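Local coordinates for predicted acetyltransferase (Clostridium acetobutylicum, PDB 3MGD) that binds acetyl-CoA and probably transfers its acetyl group to an acceptor substrate, as GNAT-type N-acetyltransferases do, at the interface of chains A and B. Sequence-based numbering; all coordinates share one arbitrary frame. Chains: chain A/B, Predicted acetyltransferase.

Contact 1: the interface of chains A and B. Residues chain A 20, 23, 30-32, 34; chain B 75-77.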
ATOM      1  N   LYS A  20      18.896   3.212   6.365  1.00 16.94           N
ATOM      2  CA  LYS A  20      19.374   4.579   6.150  1.00 17.16           C
ATOM      3  C   LYS A  20      20.429   4.632   5.045  1.00 17.30           C
ATOM      4  O   LYS A  20      20.407   5.517   4.182  1.00 20.56           O
ATOM      5  CB  LYS A  20      19.931   5.184   7.447  1.00 17.25           C
ATOM      6  CG  LYS A  20      18.893   5.428   8.536  1.00 23.88           C
ATOM      7  CD  LYS A  20      19.456   6.218   9.723  1.00 28.26           C
ATOM      8  CE  LYS A  20      20.497   5.440  10.479  1.00 27.97           C
ATOM      9  NZ  LYS A  20      20.891   6.109  11.778  1.00 20.93           N
ATOM     10  N   LEU A  23      18.743   4.345   1.637  1.00 16.41           N
ATOM     11  CA  LEU A  23      18.022   5.534   1.214  1.00 13.55           C
ATOM     12  C   LEU A  23      18.997   6.620   0.786  1.00 14.64           C
ATOM     13  O   LEU A  23      18.761   7.343  -0.175  1.00 16.17           O
ATOM     14  CB  LEU A  23      17.151   6.048   2.356  1.00 14.22           C
ATOM     15  CG  LEU A  23      16.007   5.133   2.807  1.00 22.43           C
ATOM     16  CD1 LEU A  23      15.365   5.703   4.050  1.00 20.85           C
ATOM     17  CD2 LEU A  23      14.955   4.936   1.686  1.00 23.74           C
ATOM     18  N   PRO A  30      19.037  13.101   4.010  1.00 21.77           N
ATOM     19  CA  PRO A  30      18.838  12.635   5.385  1.00 21.26           C
ATOM     20  C   PRO A  30      18.774  13.798   6.377  1.00 23.83           C
ATOM     21  O   PRO A  30      19.612  13.915   7.261  1.00 25.31           O
ATOM     22  CB  PRO A  30      20.064  11.747   5.623  1.00 24.80           C
ATOM     23  CG  PRO A  30      21.124  12.380   4.797  1.00 23.13           C
ATOM     24  CD  PRO A  30      20.434  12.918   3.564  1.00 22.16           C
ATOM     25  N   ASN A  31      17.701  14.578   6.229  1.00 22.13           N
ATOM     26  CA  ASN A  31      17.444  15.897   6.799  1.00 32.01           C
ATOM     27  C   ASN A  31      17.014  15.892   8.247  1.00 27.96           C
ATOM     28  O   ASN A  31      17.082  16.905   8.929  1.00 21.36           O
ATOM     29  CB  ASN A  31      16.236  16.472   6.051  1.00 38.87           C
ATOM     30  CG  ASN A  31      16.601  17.569   5.123  1.00 45.64           C
ATOM     31  OD1 ASN A  31      17.622  18.231   5.301  1.00 60.62           O
ATOM     32  ND2 ASN A  31      15.760  17.795   4.124  1.00 34.15           N
ATOM     33  N   ILE A  32      16.470  14.768   8.680  1.00 23.27           N
ATOM     34  CA  ILE A  32      15.894  14.673  10.010  1.00 22.35           C
ATOM     35  C   ILE A  32      16.300  13.318  10.555  1.00 20.67           C
ATOM     36  O   ILE A  32      16.742  12.460   9.804  1.00 22.29           O
ATOM     37  CB  ILE A  32      14.347  14.801   9.980  1.00 25.16           C
ATOM     38  CG1 ILE A  32      13.736  13.702   9.116  1.00 21.52           C
ATOM     39  CG2 ILE A  32      13.927  16.164   9.445  1.00 26.80           C
ATOM     40  CD1 ILE A  32      12.208  13.681   9.126  1.00 23.01           C
ATOM     41  N   ILE A  34      15.390   9.861  11.881  1.00 19.03           N
ATOM     42  CA  ILE A  34      14.248   8.938  11.938  1.00 16.33           C
ATOM     43  C   ILE A  34      14.587   7.621  12.642  1.00 20.94           C
ATOM     44  O   ILE A  34      13.908   6.616  12.461  1.00 17.04           O
ATOM     45  CB  ILE A  34      13.650   8.655  10.548  1.00 16.20           C
ATOM     46  CG1 ILE A  34      14.691   8.008   9.633  1.00 18.75           C
ATOM     47  CG2 ILE A  34      13.067   9.947   9.939  1.00 16.74           C
ATOM     48  CD1 ILE A  34      14.123   7.589   8.298  1.00 25.03           C
TER
ATOM     49  N   PRO B  75       9.306   3.842   7.496  1.00 19.15           N
ATOM     50  CA  PRO B  75       9.624   5.271   7.560  1.00 17.27           C
ATOM     51  C   PRO B  75      10.683   5.693   6.550  1.00 16.07           C
ATOM     52  O   PRO B  75      11.566   4.923   6.204  1.00 17.85           O
ATOM     53  CB  PRO B  75      10.172   5.442   8.985  1.00 16.66           C
ATOM     54  CG  PRO B  75       9.422   4.405   9.769  1.00 15.12           C
ATOM     55  CD  PRO B  75       9.326   3.217   8.831  1.00 17.97           C
ATOM     56  N   THR B  76      10.563   6.924   6.064  1.00 19.18           N
ATOM     57  CA  THR B  76      11.611   7.520   5.252  1.00 24.21           C
ATOM     58  C   THR B  76      11.751   8.993   5.633  1.00 17.64           C
ATOM     59  O   THR B  76      10.941   9.533   6.403  1.00 14.93           O
ATOM     60  CB  THR B  76      11.306   7.344   3.748  1.00 27.33           C
ATOM     61  OG1 THR B  76      12.320   7.993   2.974  1.00 28.19           O
ATOM     62  CG2 THR B  76       9.940   7.920   3.419  1.00 22.04           C
ATOM     63  N   TYR B  77      12.778   9.652   5.116  1.00 19.36           N
ATOM     64  CA  TYR B  77      13.026  11.032   5.530  1.00 18.01           C
ATOM     65  C   TYR B  77      11.902  11.990   5.150  1.00 22.29           C
ATOM     66  O   TYR B  77      11.718  13.017   5.795  1.00 19.34           O
ATOM     67  CB  TYR B  77      14.382  11.503   5.001  1.00 18.74           C
ATOM     68  CG  TYR B  77      15.496  10.715   5.638  1.00 20.25           C
ATOM     69  CD1 TYR B  77      15.897  10.972   6.947  1.00 21.21           C
ATOM     70  CD2 TYR B  77      16.107   9.673   4.954  1.00 19.18           C
ATOM     71  CE1 TYR B  77      16.899  10.230   7.540  1.00 21.23           C
ATOM     72  CE2 TYR B  77      17.106   8.938   5.535  1.00 24.19           C
ATOM     73  CZ  TYR B  77      17.503   9.224   6.823  1.00 30.92           C
ATOM     74  OH  TYR B  77      18.507   8.479   7.386  1.00 34.83           O
TER
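The loop linking strands 61-72 and 83-92 of chain B places B:Tyr77 between helix 12-25 of chain A, with A:Lys20 and A:Leu23, and the segment leading to helix 35-47, with A:Pro30, A:Ile32 and A:Ile34. It illustrates how one aromatic ring can knit two copies of a protein together. The phenol ring is clamped on both faces. A:Pro30 CA sits over the centre of one face, 3.7 Å from the centroid of the B:Tyr77 ring, while A:Ile34 CD1 caps the opposite face at 3.9 Å from the same centroid. That methyl arrives there because A:Ile34 CG1 is wedged between backbone N and carbonyl carbon (chi1 61°), with the chain beyond it extended. At the rim, the carbonyl A:Ile32 O lies in the ring plane, 3.2 Å from B:Tyr77 CE1, where it may feel the weakly positive aromatic hydrogen. A:Ile32 itself runs antiparallel to the tyrosine, its CD1 3.4 Å from the backbone B:Tyr77 O. A:Leu23 CD1 fills the angle between B:Thr76 OG1 and the ring at B:Tyr77 CE2, 4.0 Å from each. The phenol hydroxyl passes at about a right angle under the lysine's aliphatic stem, with B:Tyr77 OH 3.3 Å from A:Lys20 CG; a bend at chi3 carries the terminal amino group away, leaving A:Lys20 NZ 5.5 Å from B:Tyr77 OH.

Contact 2: the interface of chains A and B. Residues chain A 41, 71, 86, 88; chain B 72-74, 144.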
ATOM      1  N   TYR A  41       9.177   0.764  13.788  1.00 22.01           N
ATOM      2  CA  TYR A  41       8.612   0.047  12.636  1.00 20.38           C
ATOM      3  C   TYR A  41       9.081  -1.413  12.579  1.00 21.29           C
ATOM      4  O   TYR A  41       8.271  -2.329  12.393  1.00 20.04           O
ATOM      5  CB  TYR A  41       8.958   0.743  11.320  1.00 20.61           C
ATOM      6  CG  TYR A  41       8.478  -0.024  10.105  1.00 21.00           C
ATOM      7  CD1 TYR A  41       7.152   0.051   9.693  1.00 12.74           C
ATOM      8  CD2 TYR A  41       9.344  -0.837   9.386  1.00 21.96           C
ATOM      9  CE1 TYR A  41       6.700  -0.662   8.596  1.00 14.96           C
ATOM     10  CE2 TYR A  41       8.907  -1.555   8.282  1.00 21.50           C
ATOM     11  CZ  TYR A  41       7.586  -1.458   7.893  1.00 16.91           C
ATOM     12  OH  TYR A  41       7.148  -2.177   6.803  1.00 18.20           O
ATOM     13  N   ILE A  71       0.414  -6.331   3.388  1.00 17.43           N
ATOM     14  CA  ILE A  71      -0.465  -5.196   3.542  1.00 14.30           C
ATOM     15  C   ILE A  71      -1.866  -5.576   3.064  1.00 17.61           C
ATOM     16  O   ILE A  71      -2.006  -6.372   2.133  1.00 18.85           O
ATOM     17  CB  ILE A  71       0.055  -4.003   2.721  1.00 22.92           C
ATOM     18  CG1 ILE A  71       1.466  -3.615   3.173  1.00 27.23           C
ATOM     19  CG2 ILE A  71      -0.893  -2.819   2.839  1.00 27.07           C
ATOM     20  CD1 ILE A  71       1.536  -3.122   4.570  1.00 32.76           C
ATOM     21  N   TYR A  86       4.367  -6.284  -0.138  1.00 13.20           N
ATOM     22  CA  TYR A  86       4.986  -5.022  -0.525  1.00 15.95           C
ATOM     23  C   TYR A  86       6.491  -5.188  -0.342  1.00 16.97           C
ATOM     24  O   TYR A  86       6.973  -5.362   0.777  1.00 19.83           O
ATOM     25  CB  TYR A  86       4.472  -3.884   0.369  1.00 16.84           C
ATOM     26  CG  TYR A  86       5.152  -2.552   0.117  1.00 20.76           C
ATOM     27  CD1 TYR A  86       4.832  -1.786  -0.996  1.00 21.84           C
ATOM     28  CD2 TYR A  86       6.115  -2.065   0.995  1.00 20.94           C
ATOM     29  CE1 TYR A  86       5.459  -0.564  -1.233  1.00 22.87           C
ATOM     30  CE2 TYR A  86       6.748  -0.847   0.769  1.00 20.17           C
ATOM     31  CZ  TYR A  86       6.411  -0.104  -0.338  1.00 20.46           C
ATOM     32  OH  TYR A  86       7.044   1.098  -0.557  1.00 22.52           O
ATOM     33  N   THR A  88      10.443  -4.186  -0.242  1.00 17.56           N
ATOM     34  CA  THR A  88      11.087  -2.987   0.274  1.00 16.09           C
ATOM     35  C   THR A  88      12.435  -3.345   0.883  1.00 16.15           C
ATOM     36  O   THR A  88      12.795  -4.521   0.948  1.00 17.49           O
ATOM     37  CB  THR A  88      10.153  -2.321   1.340  1.00 21.37           C
ATOM     38  OG1 THR A  88      10.620  -1.006   1.658  1.00 19.94           O
ATOM     39  CG2 THR A  88      10.047  -3.174   2.618  1.00 22.71           C
TER
ATOM     40  N   ASP B  72       0.644   1.051   6.742  1.00 16.96           N
ATOM     41  CA  ASP B  72       1.975   1.295   7.305  1.00 14.83           C
ATOM     42  C   ASP B  72       3.053   0.857   6.321  1.00 18.38           C
ATOM     43  O   ASP B  72       3.085  -0.303   5.900  1.00 19.31           O
ATOM     44  CB  ASP B  72       2.164   0.492   8.608  1.00 15.29           C
ATOM     45  CG  ASP B  72       1.162   0.864   9.701  1.00 27.02           C
ATOM     46  OD1 ASP B  72       0.607   1.980   9.656  1.00 24.22           O
ATOM     47  OD2 ASP B  72       0.945   0.040  10.625  1.00 19.92           O
ATOM     48  N   PHE B  73       3.936   1.785   5.962  1.00 15.02           N
ATOM     49  CA  PHE B  73       5.093   1.481   5.137  1.00 17.69           C
ATOM     50  C   PHE B  73       6.337   1.831   5.959  1.00 17.11           C
ATOM     51  O   PHE B  73       6.230   2.496   6.985  1.00 18.56           O
ATOM     52  CB  PHE B  73       5.056   2.308   3.846  1.00 22.44           C
ATOM     53  CG  PHE B  73       3.865   2.022   2.966  1.00 20.38           C
ATOM     54  CD1 PHE B  73       3.903   0.995   2.028  1.00 22.99           C
ATOM     55  CD2 PHE B  73       2.708   2.782   3.071  1.00 23.51           C
ATOM     56  CE1 PHE B  73       2.809   0.728   1.207  1.00 22.42           C
ATOM     57  CE2 PHE B  73       1.609   2.517   2.264  1.00 26.87           C
ATOM     58  CZ  PHE B  73       1.662   1.492   1.328  1.00 29.33           C
ATOM     59  N   PRO B  74       7.525   1.399   5.515  1.00 16.09           N
ATOM     60  CA  PRO B  74       8.703   1.775   6.304  1.00 16.53           C
ATOM     61  C   PRO B  74       8.944   3.290   6.326  1.00 16.10           C
ATOM     62  O   PRO B  74       8.835   3.948   5.287  1.00 18.45           O
ATOM     63  CB  PRO B  74       9.861   1.083   5.561  1.00 23.72           C
ATOM     64  CG  PRO B  74       9.234  -0.002   4.787  1.00 20.07           C
ATOM     65  CD  PRO B  74       7.865   0.503   4.399  1.00 13.96           C
ATOM     66  N   TRP B 144       5.661   3.020  -9.018  1.00 25.58           N
ATOM     67  CA  TRP B 144       4.925   1.852  -8.505  1.00 24.93           C
ATOM     68  C   TRP B 144       4.844   0.746  -9.535  1.00 25.95           C
ATOM     69  O   TRP B 144       4.331   0.970 -10.630  1.00 27.13           O
ATOM     70  CB  TRP B 144       3.492   2.215  -8.141  1.00 30.91           C
ATOM     71  CG  TRP B 144       3.315   2.704  -6.768  1.00 31.80           C
ATOM     72  CD1 TRP B 144       3.305   4.000  -6.367  1.00 34.74           C
ATOM     73  CD2 TRP B 144       3.112   1.913  -5.590  1.00 26.89           C
ATOM     74  NE1 TRP B 144       3.106   4.072  -5.011  1.00 36.24           N
ATOM     75  CE2 TRP B 144       2.989   2.802  -4.509  1.00 27.61           C
ATOM     76  CE3 TRP B 144       3.023   0.542  -5.343  1.00 35.74           C
ATOM     77  CZ2 TRP B 144       2.777   2.367  -3.205  1.00 33.06           C
ATOM     78  CZ3 TRP B 144       2.809   0.114  -4.048  1.00 35.43           C
ATOM     79  CH2 TRP B 144       2.694   1.019  -2.999  1.00 29.08           C
TER
HETATM   80  O   HOH W   1       4.492  -2.372   6.610  1.00 22.56           O
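B:Asp72, B:Phe73 and B:Pro74 keep an extended backbone as strand 61-72 runs out into loop, and this ribbon passes between A:Tyr41 on helix 35-47 and A:Tyr86 on strand 83-92. Both tyrosines offer a face, A:Tyr41 to the proline and A:Tyr86 to an aromatic edge, a useful example of aromatic groups reading both backbone and side chain.

The A:Tyr41 ring lies flat against the proline, the two side chains pointing the same way, and B:Pro74 CA stands over its centre, 3.7 Å from the centroid of the A:Tyr41 ring. Its hydroxyl reaches past the proline to a water held in the plane of the ring, with A:Tyr41 OH 2.7 Å from the oxygen of water 1. The same water is 2.6 Å from the backbone carbonyl B:Asp72 O, so the polar end of the tyrosine is tied to the end of the partner's strand. A:Ile71 CD1 also approaches that carbonyl, 3.5 Å from B:Asp72 O.

The face of A:Tyr86 takes an aromatic edge. With its CG anti to the backbone N (chi1 175°), the ring swings out from the strand to receive the edge of B:Phe73, the planes inclined by 72° and the A:Tyr86 and B:Phe73 centroids 4.9 Å apart. B:Phe73 CD1 does the touching, above the rim rather than the centre, 3.6 Å from A:Tyr86 CE2. From the same side, but beyond the rim, the indole corner of B:Trp144 closes in, with CH2 3.6 Å from A:Tyr86 CE1. B:Pro74 CG also slides past the threonine, 3.6 Å from A:Thr88 OG1.

In the fold, the patch joins helix 35-47 and strands 61-72 and 83-92 of chain A to the end of strand 61-72 and strand 144-148 of chain B.

About 15 Å separates the centres of the C-alpha atoms of contact 1 and contact 2, and one unbroken stretch of chain B serves both: B:Asp72 to B:Pro74 in contact 2 continue directly as B:Pro75 to B:Tyr77 in contact 1. On chain A the patches meet at helix 35-47, which carries A:Tyr41 and follows immediately after A:Ile34. The loop leaving strand 61-72 thus acts as an arm laid along the neighbour, and the two-fold symmetry returns the embrace with the chains exchanged. Such reciprocal packing suggests a dimer, although the structure alone does not show that it forms in solution.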